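Local coordinates for regulation of enolase protein 1 (Saccharomyces cerevisiae, PDB 3O12) that functions in the galactose metabolic pathway through GAL83 and may control the level of the enolase ENO1, at residues A[37-42]-A[71-76]; A[157-162]-A[176-181]; A[188-193]-A[200-205]. All blocks are in the same frame, centred on the assembly; numbering follows the deposited sequence. Where two conformers were deposited one is given.

Contact 1. Residues A[37-42]-A[71-76]; sequences NKPKSV and SGHFLG
H73 makes two quite different contacts with the 37-42 segment, one in the plane of its imidazole and one over a face. In the plane, ND1 donates to the backbone O of N37 at 2.7 Å, with an N-H...O angle of 174°. The donor arrives nearly along the C=O axis of N37, and the acceptor sits 4° from the ring plane, so the bond is straight at both ends and calls on the proton at ND1. Over one face lies P39: its CG is 3.8 Å from the ring centroid in a CH-pi contact, displaced toward the ND1-CG side of the ring. The two side chains cross at a slant, and CD of P39 also comes within 3.8 Å of H73 ND1. CB of N37 is directed at the 71-76 segment and rests 3.3 Å from G72 O.

What puts the imidazole there is partly its first torsion: CG lies beside the backbone N and opposite the carbonyl carbon (chi1 -52°), which swings the ring toward the 37-39 loop. NE2 of H73 is hydrogen-bonded to the backbone N of D54, so polar contacts at two separate ring atoms fix its rotation, and the buried ring has both nitrogens satisfied. P39 in turn packs on L51 of strand 48-52, while S71 OG is hydrogen-bonded to the backbone N of D58.

Just beyond, F74 pairs by its backbone with L36 and H73 with A190. The arrangement is thus a side-chain-to-backbone tie at the place where the chain leaves strand 34-36, paired antiparallel with strand 68-78, and crosses to strand 41-45 of the other sheet in a two-sheet, all-beta fold.

Contact 2. Residues A[157-162]-A[176-181]; sequences GVLRIQ and APFPTS
The F178 ring is flanked on both faces. Over one stands CD1 of L159, 4.2 Å from the centroid, a CH-pi contact shifted toward the rim. Against the opposite face lies CD of P179, the next residue in the chain, 3.4 Å above the ring plane. L159 and F178 run side by side in the same direction, and they also touch at their bases, CB to CB at 3.9 Å. Each has its CG trans to its own backbone N (chi1 -174° for L159 and -163° for F178), which carries the two side chains inward together.

Behind the side chains the backbones are joined as antiparallel strands. L159 and A176 form a hydrogen-bonded pair, with L159 N giving to A176 O at 2.8 Å and A176 N returning to L159 O at 3.0 Å. V158 and P177 make the next, non-hydrogen-bonded pair. Past it F178 N still reaches G157 O at 3.0 Å, but it approaches from above the carbonyl plane, 61° out of it, as the ladder gives way to loop. The same oxygen receives a CA-H...O contact from P177. G157, with positive phi, lies beside the methyl CG2 of T180, which is 3.8 Å from its N.

The two segments belong to the beta hairpin of strands 158-164 and 172-177 and meet at its open end. Strand 172-177 is the outermost on this side of its antiparallel sheet, and strand 148-155 flanks 158-164 on the other side, where L159 packs on V152 and V154. Toward the second sheet, A176 touches L129 of strand 122-131, while F178 rests on I106 of a loop.

Contact 3. Residues A[188-193]-A[200-205]; sequences PMACTP and VTFSEW
P188 lays its CB over the face of the F202 ring across the interior of a beta sandwich: strand 188-191 belongs to one antiparallel sheet and strand 200-205 to the other. Their axes come within 8.7 Å and run nearly antiparallel, at 169°, yet no hydrogen bond joins the two segments; side chains make most of the contact.

Apolar contacts lie at either end. CB of A190 is 4.3 Å from V200 CG2, and at the other end CD of P188 comes within 4.4 Å of CZ3 of W205, whose NE1 is hydrogen-bonded to the O of T28. L51, from strand 48-52, adds to the core by touching both A190 and F202. The strand 188-191 backbone, meanwhile, pairs within its own sheet, M189 with G101 and C191 with Q99.

The aromatic contacts centre on F202. With CG opposite the carbonyl carbon (chi1 -60°), its ring reaches across to strand 188-191. At its edge, near the ring plane, the terminal CZ is 3.4 Å from the backbone O of M189, a selenomethionine, and A190 CB lies there too. Over the face there is a well-centred CH-pi contact: CB of P188 stands 3.4 Å from the ring centroid, only 6° off the normal.

How the contacts relate
From the N terminus, contact 1 closes first, bringing the loop after strand 34-36 against strand 68-78. Contact 2 follows as a short hairpin closure, its strands sitting at one border of the seven-stranded sheet, and contact 3 closes last, through the brief link from strand 185-191 to strand 199-208. The three loops run in series; none encloses or crosses another. Contacts 1 and 3 adjoin, because strands 68-78 and 185-191 are neighbours: L75 N lies 2.9 Å from P188 O, probably hydrogen-bonded. Contact 2 lies apart, its centre about 24 Å from that of contact 1, across the chain's centre. Contact 3 joins the two sheets.

Contact 1. Residues A[37-42]-A[71-76]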
loop_
_atom_site.group_PDB
_atom_site.type_symbol
_atom_site.label_atom_id
_atom_site.label_comp_id
_atom_site.label_asym_id
_atom_site.label_seq_id
_atom_site.Cartn_x
_atom_site.Cartn_y
_atom_site.Cartn_z
ATOM N N ASN A 37 5.201 0.624 -12.711
ATOM C CA ASN A 37 5.676 -0.753 -12.821
ATOM C C ASN A 37 4.524 -1.754 -12.977
ATOM O O ASN A 37 4.336 -2.628 -12.139
ATOM C CB ASN A 37 6.525 -1.130 -11.602
ATOM C CG ASN A 37 7.661 -0.153 -11.345
ATOM O OD1 ASN A 37 7.875 0.282 -10.200
ATOM N ND2 ASN A 37 8.407 0.182 -12.390
ATOM N N LYS A 38 3.745 -1.638 -14.045
ATOM C CA LYS A 38 2.651 -2.574 -14.265
ATOM C C LYS A 38 3.187 -4.008 -14.295
ATOM O O LYS A 38 4.160 -4.285 -14.990
ATOM C CB LYS A 38 1.943 -2.273 -15.588
ATOM C CG LYS A 38 0.699 -3.114 -15.805
ATOM C CD LYS A 38 -0.014 -2.731 -17.098
ATOM C CE LYS A 38 -1.285 -3.543 -17.276
ATOM N NZ LYS A 38 -1.974 -3.201 -18.555
ATOM N N PRO A 39 2.556 -4.921 -13.532
ATOM C CA PRO A 39 2.960 -6.332 -13.567
ATOM C C PRO A 39 2.739 -6.955 -14.942
ATOM O O PRO A 39 1.862 -6.525 -15.696
ATOM C CB PRO A 39 1.999 -7.010 -12.579
ATOM C CG PRO A 39 1.424 -5.927 -11.747
ATOM C CD PRO A 39 1.486 -4.654 -12.556
ATOM N N LYS A 40 3.537 -7.969 -15.255
ATOM C CA LYS A 40 3.384 -8.704 -16.505
ATOM C C LYS A 40 2.026 -9.399 -16.546
ATOM O O LYS A 40 1.424 -9.538 -17.609
ATOM C CB LYS A 40 4.513 -9.725 -16.664
ATOM C CG LYS A 40 5.881 -9.103 -16.911
ATOM C CD LYS A 40 6.949 -10.176 -17.078
ATOM C CE LYS A 40 8.265 -9.587 -17.561
ATOM N NZ LYS A 40 8.820 -8.597 -16.599
ATOM N N SER A 41 1.547 -9.834 -15.385
ATOM C CA SER A 41 0.259 -10.512 -15.299
ATOM C C SER A 41 -0.713 -9.743 -14.418
ATOM O O SER A 41 -0.536 -9.662 -13.200
ATOM C CB SER A 41 0.430 -11.933 -14.762
ATOM O OG SER A 41 -0.822 -12.591 -14.677
ATOM N N VAL A 42 -1.739 -9.180 -15.044
ATOM C CA VAL A 42 -2.785 -8.472 -14.327
ATOM C C VAL A 42 -4.073 -8.489 -15.134
ATOM O O VAL A 42 -4.055 -8.370 -16.366
ATOM C CB VAL A 42 -2.359 -7.027 -13.970
ATOM C CG1 VAL A 42 -1.921 -6.274 -15.204
ATOM C CG2 VAL A 42 -3.480 -6.294 -13.246
ATOM N N SER A 71 10.858 -0.259 -7.622
ATOM C CA SER A 71 10.423 -1.232 -8.633
ATOM C C SER A 71 9.109 -1.943 -8.297
ATOM O O SER A 71 8.634 -2.790 -9.063
ATOM C CB SER A 71 11.517 -2.288 -8.820
ATOM O OG SER A 71 11.847 -2.882 -7.566
ATOM N N GLY A 72 8.526 -1.627 -7.143
ATOM C CA GLY A 72 7.294 -2.275 -6.734
ATOM C C GLY A 72 6.109 -1.933 -7.613
ATOM O O GLY A 72 6.123 -0.934 -8.337
ATOM N N HIS A 73 5.074 -2.759 -7.549
ATOM C CA HIS A 73 3.876 -2.515 -8.345
ATOM C C HIS A 73 2.945 -1.562 -7.621
ATOM O O HIS A 73 2.638 -1.762 -6.451
ATOM C CB HIS A 73 3.137 -3.825 -8.637
ATOM C CG HIS A 73 4.003 -4.899 -9.223
ATOM N ND1 HIS A 73 4.635 -4.767 -10.444
ATOM C CD2 HIS A 73 4.334 -6.125 -8.755
ATOM C CE1 HIS A 73 5.312 -5.873 -10.704
ATOM N NE2 HIS A 73 5.150 -6.710 -9.694
ATOM N N PHE A 74 2.474 -0.528 -8.315
ATOM C CA PHE A 74 1.616 0.474 -7.684
ATOM C C PHE A 74 0.597 0.962 -8.698
ATOM O O PHE A 74 0.963 1.432 -9.780
ATOM C CB PHE A 74 2.481 1.641 -7.164
ATOM C CG PHE A 74 1.699 2.848 -6.699
ATOM C CD1 PHE A 74 0.702 2.738 -5.741
ATOM C CD2 PHE A 74 2.011 4.113 -7.183
ATOM C CE1 PHE A 74 -0.004 3.849 -5.309
ATOM C CE2 PHE A 74 1.313 5.234 -6.744
ATOM C CZ PHE A 74 0.308 5.104 -5.806
ATOM N N LEU A 75 -0.686 0.823 -8.370
ATOM C CA LEU A 75 -1.738 1.386 -9.215
ATOM C C LEU A 75 -2.244 2.639 -8.511
ATOM O O LEU A 75 -2.980 2.565 -7.531
ATOM C CB LEU A 75 -2.882 0.381 -9.431
ATOM C CG LEU A 75 -4.091 0.870 -10.238
ATOM C CD1 LEU A 75 -3.666 1.333 -11.642
ATOM C CD2 LEU A 75 -5.156 -0.219 -10.325
ATOM N N GLY A 76 -1.833 3.798 -9.012
ATOM C CA GLY A 76 -2.112 5.049 -8.330
ATOM C C GLY A 76 -3.253 5.860 -8.924
ATOM O O GLY A 76 -3.258 6.181 -10.115
#

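Contact 2. Residues A[157-162]-A[176-181]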
loop_
_atom_site.group_PDB
_atom_site.type_symbol
_atom_site.label_atom_id
_atom_site.label_comp_id
_atom_site.label_asym_id
_atom_site.label_seq_id
_atom_site.Cartn_x
_atom_site.Cartn_y
_atom_site.Cartn_z
ATOM N N GLY A 157 -1.215 17.941 6.075
ATOM C CA GLY A 157 0.139 17.506 6.390
ATOM C C GLY A 157 0.226 16.369 7.388
ATOM O O GLY A 157 1.276 16.152 8.008
ATOM N N VAL A 158 -0.867 15.624 7.533
ATOM C CA VAL A 158 -0.902 14.475 8.435
ATOM C C VAL A 158 -1.487 13.290 7.703
ATOM O O VAL A 158 -2.524 13.404 7.019
ATOM C CB VAL A 158 -1.764 14.745 9.691
ATOM C CG1 VAL A 158 -1.864 13.492 10.569
ATOM C CG2 VAL A 158 -1.200 15.904 10.477
ATOM N N LEU A 159 -0.813 12.154 7.820
ATOM C CA LEU A 159 -1.310 10.895 7.300
ATOM C C LEU A 159 -1.765 9.983 8.436
ATOM O O LEU A 159 -1.081 9.844 9.451
ATOM C CB LEU A 159 -0.231 10.216 6.449
ATOM C CG LEU A 159 -0.609 8.935 5.699
ATOM C CD1 LEU A 159 0.230 8.782 4.423
ATOM C CD2 LEU A 159 -0.457 7.732 6.606
ATOM N N ARG A 160 -2.935 9.370 8.278
ATOM C CA ARG A 160 -3.450 8.394 9.240
ATOM C C ARG A 160 -3.768 7.102 8.511
ATOM O O ARG A 160 -4.456 7.121 7.486
ATOM C CB ARG A 160 -4.729 8.907 9.896
ATOM C CG ARG A 160 -4.533 10.000 10.899
ATOM C CD ARG A 160 -5.861 10.443 11.498
ATOM N NE ARG A 160 -6.371 11.645 10.844
ATOM C CZ ARG A 160 -7.547 11.735 10.233
ATOM N NH1 ARG A 160 -8.361 10.688 10.182
ATOM N NH2 ARG A 160 -7.911 12.881 9.671
ATOM N N ILE A 161 -3.277 5.982 9.015
ATOM C CA ILE A 161 -3.579 4.664 8.465
ATOM C C ILE A 161 -4.385 3.872 9.464
ATOM O O ILE A 161 -4.011 3.798 10.641
ATOM C CB ILE A 161 -2.297 3.841 8.260
ATOM C CG1 ILE A 161 -1.285 4.596 7.417
ATOM C CG2 ILE A 161 -2.630 2.487 7.632
ATOM C CD1 ILE A 161 0.034 3.871 7.309
ATOM N N GLN A 162 -5.475 3.261 9.006
ATOM C CA GLN A 162 -6.269 2.350 9.816
ATOM C C GLN A 162 -6.405 1.021 9.084
ATOM O O GLN A 162 -6.330 0.962 7.844
ATOM C CB GLN A 162 -7.659 2.931 10.070
ATOM C CG GLN A 162 -7.659 4.230 10.856
ATOM C CD GLN A 162 -9.004 4.920 10.811
ATOM O OE1 GLN A 162 -9.918 4.595 11.577
ATOM N NE2 GLN A 162 -9.138 5.878 9.912
ATOM N N ALA A 176 1.172 10.227 11.331
ATOM C CA ALA A 176 2.474 10.831 11.078
ATOM C C ALA A 176 2.400 12.058 10.206
ATOM O O ALA A 176 1.452 12.219 9.450
ATOM C CB ALA A 176 3.368 9.814 10.408
ATOM N N PRO A 177 3.426 12.911 10.256
ATOM C CA PRO A 177 3.502 14.018 9.302
ATOM C C PRO A 177 3.728 13.477 7.902
ATOM O O PRO A 177 4.414 12.472 7.720
ATOM C CB PRO A 177 4.749 14.799 9.748
ATOM C CG PRO A 177 5.040 14.337 11.125
ATOM C CD PRO A 177 4.556 12.911 11.199
ATOM N N PHE A 178 3.164 14.157 6.917
ATOM C CA PHE A 178 3.385 13.787 5.530
ATOM C C PHE A 178 3.328 15.095 4.753
ATOM O O PHE A 178 2.553 15.978 5.096
ATOM C CB PHE A 178 2.306 12.802 5.068
ATOM C CG PHE A 178 2.662 12.057 3.802
ATOM C CD1 PHE A 178 3.698 11.135 3.792
ATOM C CD2 PHE A 178 1.975 12.300 2.625
ATOM C CE1 PHE A 178 4.031 10.451 2.630
ATOM C CE2 PHE A 178 2.302 11.619 1.461
ATOM C CZ PHE A 178 3.336 10.701 1.460
ATOM N N PRO A 179 4.170 15.249 3.720
ATOM C CA PRO A 179 4.193 16.565 3.067
ATOM C C PRO A 179 2.850 16.976 2.486
ATOM O O PRO A 179 2.130 16.139 1.934
ATOM C CB PRO A 179 5.205 16.377 1.935
ATOM C CG PRO A 179 6.104 15.305 2.413
ATOM C CD PRO A 179 5.193 14.344 3.173
ATOM N N THR A 180 2.517 18.258 2.601
ATOM C CA THR A 180 1.374 18.796 1.876
ATOM C C THR A 180 1.663 18.752 0.382
ATOM O O THR A 180 2.823 18.798 -0.039
ATOM C CB THR A 180 1.056 20.245 2.293
ATOM O OG1 THR A 180 2.218 21.056 2.097
ATOM C CG2 THR A 180 0.657 20.303 3.758
ATOM N N SER A 181 0.604 18.658 -0.419
ATOM C CA SER A 181 0.752 18.581 -1.868
ATOM C C SER A 181 -0.574 18.941 -2.508
ATOM O O SER A 181 -1.636 18.698 -1.918
ATOM C CB SER A 181 1.151 17.153 -2.277
ATOM O OG SER A 181 1.475 17.091 -3.659
#

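Contact 3. Residues A[188-193]-A[200-205]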
loop_
_atom_site.group_PDB
_atom_site.type_symbol
_atom_site.label_atom_id
_atom_site.label_comp_id
_atom_site.label_asym_id
_atom_site.label_seq_id
_atom_site.Cartn_x
_atom_site.Cartn_y
_atom_site.Cartn_z
ATOM N N PRO A 188 -3.612 0.490 -4.741
ATOM C CA PRO A 188 -3.005 -0.824 -4.528
ATOM C C PRO A 188 -1.492 -0.850 -4.723
ATOM O O PRO A 188 -0.945 -0.248 -5.646
ATOM C CB PRO A 188 -3.694 -1.687 -5.597
ATOM C CG PRO A 188 -5.032 -1.075 -5.685
ATOM C CD PRO A 188 -4.753 0.406 -5.670
HETATM N N MSE A 189 -0.820 -1.592 -3.847
HETATM C CA MSE A 189 0.603 -1.817 -3.975
HETATM C C MSE A 189 0.891 -3.291 -3.696
HETATM O O MSE A 189 0.238 -3.906 -2.860
HETATM C CB MSE A 189 1.317 -0.900 -2.970
HETATM C CG MSE A 189 2.785 -1.142 -2.713
HETATM SE SE MSE A 189 3.190 -2.518 -1.386
HETATM C CE MSE A 189 2.108 -2.013 0.160
ATOM N N ALA A 190 1.865 -3.861 -4.404
ATOM C CA ALA A 190 2.321 -5.219 -4.106
ATOM C C ALA A 190 3.767 -5.402 -4.555
ATOM O O ALA A 190 4.172 -4.869 -5.593
ATOM C CB ALA A 190 1.408 -6.254 -4.768
ATOM N N CYS A 191 4.537 -6.158 -3.772
ATOM C CA CYS A 191 5.977 -6.325 -3.989
ATOM C C CYS A 191 6.387 -7.750 -3.645
ATOM O O CYS A 191 5.851 -8.342 -2.708
ATOM C CB CYS A 191 6.801 -5.395 -3.063
ATOM S SG CYS A 191 6.556 -3.659 -3.322
ATOM N N THR A 192 7.324 -8.292 -4.416
ATOM C CA THR A 192 8.090 -9.472 -4.011
ATOM C C THR A 192 9.563 -9.206 -4.311
ATOM O O THR A 192 10.004 -9.352 -5.446
ATOM C CB THR A 192 7.645 -10.760 -4.732
ATOM O OG1 THR A 192 7.433 -10.494 -6.125
ATOM C CG2 THR A 192 6.364 -11.297 -4.125
ATOM N N PRO A 193 10.324 -8.778 -3.294
ATOM C CA PRO A 193 11.730 -8.413 -3.506
ATOM C C PRO A 193 12.604 -9.544 -4.053
ATOM O O PRO A 193 13.625 -9.261 -4.681
ATOM C CB PRO A 193 12.192 -7.980 -2.111
ATOM C CG PRO A 193 10.931 -7.460 -1.453
ATOM C CD PRO A 193 9.822 -8.352 -1.974
ATOM N N VAL A 200 -2.535 -11.349 -5.794
ATOM C CA VAL A 200 -3.326 -10.460 -4.948
ATOM C C VAL A 200 -4.521 -9.893 -5.712
ATOM O O VAL A 200 -4.384 -9.459 -6.861
ATOM C CB VAL A 200 -2.489 -9.257 -4.445
ATOM C CG1 VAL A 200 -3.230 -8.534 -3.323
ATOM C CG2 VAL A 200 -1.114 -9.704 -3.977
ATOM N N THR A 201 -5.688 -9.891 -5.074
ATOM C CA THR A 201 -6.852 -9.193 -5.606
ATOM C C THR A 201 -7.204 -7.977 -4.754
ATOM O O THR A 201 -7.299 -8.068 -3.530
ATOM C CB THR A 201 -8.070 -10.127 -5.698
ATOM O OG1 THR A 201 -7.792 -11.157 -6.655
ATOM C CG2 THR A 201 -9.305 -9.363 -6.138
ATOM N N PHE A 202 -7.385 -6.840 -5.419
ATOM C CA PHE A 202 -7.825 -5.618 -4.774
ATOM C C PHE A 202 -9.246 -5.301 -5.203
ATOM O O PHE A 202 -9.587 -5.446 -6.375
ATOM C CB PHE A 202 -6.919 -4.451 -5.163
ATOM C CG PHE A 202 -5.474 -4.642 -4.780
ATOM C CD1 PHE A 202 -5.002 -4.219 -3.539
ATOM C CD2 PHE A 202 -4.585 -5.251 -5.656
ATOM C CE1 PHE A 202 -3.664 -4.405 -3.187
ATOM C CE2 PHE A 202 -3.247 -5.432 -5.311
ATOM C CZ PHE A 202 -2.788 -5.015 -4.076
ATOM N N SER A 203 -10.070 -4.862 -4.258
ATOM C CA SER A 203 -11.468 -4.575 -4.548
ATOM C C SER A 203 -12.031 -3.592 -3.537
ATOM O O SER A 203 -11.315 -3.141 -2.642
ATOM C CB SER A 203 -12.292 -5.868 -4.548
ATOM O OG SER A 203 -12.319 -6.453 -3.244
ATOM N N GLU A 204 -13.306 -3.254 -3.664
ATOM C CA GLU A 204 -13.964 -2.363 -2.699
ATOM C C GLU A 204 -13.212 -1.056 -2.505
ATOM O O GLU A 204 -13.041 -0.568 -1.391
ATOM C CB GLU A 204 -14.215 -3.081 -1.367
ATOM C CG GLU A 204 -15.026 -4.363 -1.578
ATOM C CD GLU A 204 -15.530 -4.993 -0.301
ATOM O OE1 GLU A 204 -15.485 -4.343 0.765
ATOM O OE2 GLU A 204 -15.999 -6.145 -0.398
ATOM N N TRP A 205 -12.783 -0.482 -3.619
ATOM C CA TRP A 205 -12.106 0.802 -3.634
ATOM C C TRP A 205 -13.046 1.965 -3.391
ATOM O O TRP A 205 -14.158 2.015 -3.936
ATOM C CB TRP A 205 -11.478 1.012 -5.016
ATOM C CG TRP A 205 -10.804 2.344 -5.180
ATOM C CD1 TRP A 205 -11.234 3.400 -5.929
ATOM C CD2 TRP A 205 -9.581 2.755 -4.564
ATOM N NE1 TRP A 205 -10.342 4.444 -5.828
ATOM C CE2 TRP A 205 -9.321 4.071 -4.996
ATOM C CE3 TRP A 205 -8.679 2.135 -3.687
ATOM C CZ2 TRP A 205 -8.192 4.784 -4.586
ATOM C CZ3 TRP A 205 -7.558 2.849 -3.283
ATOM C CH2 TRP A 205 -7.333 4.155 -3.732
#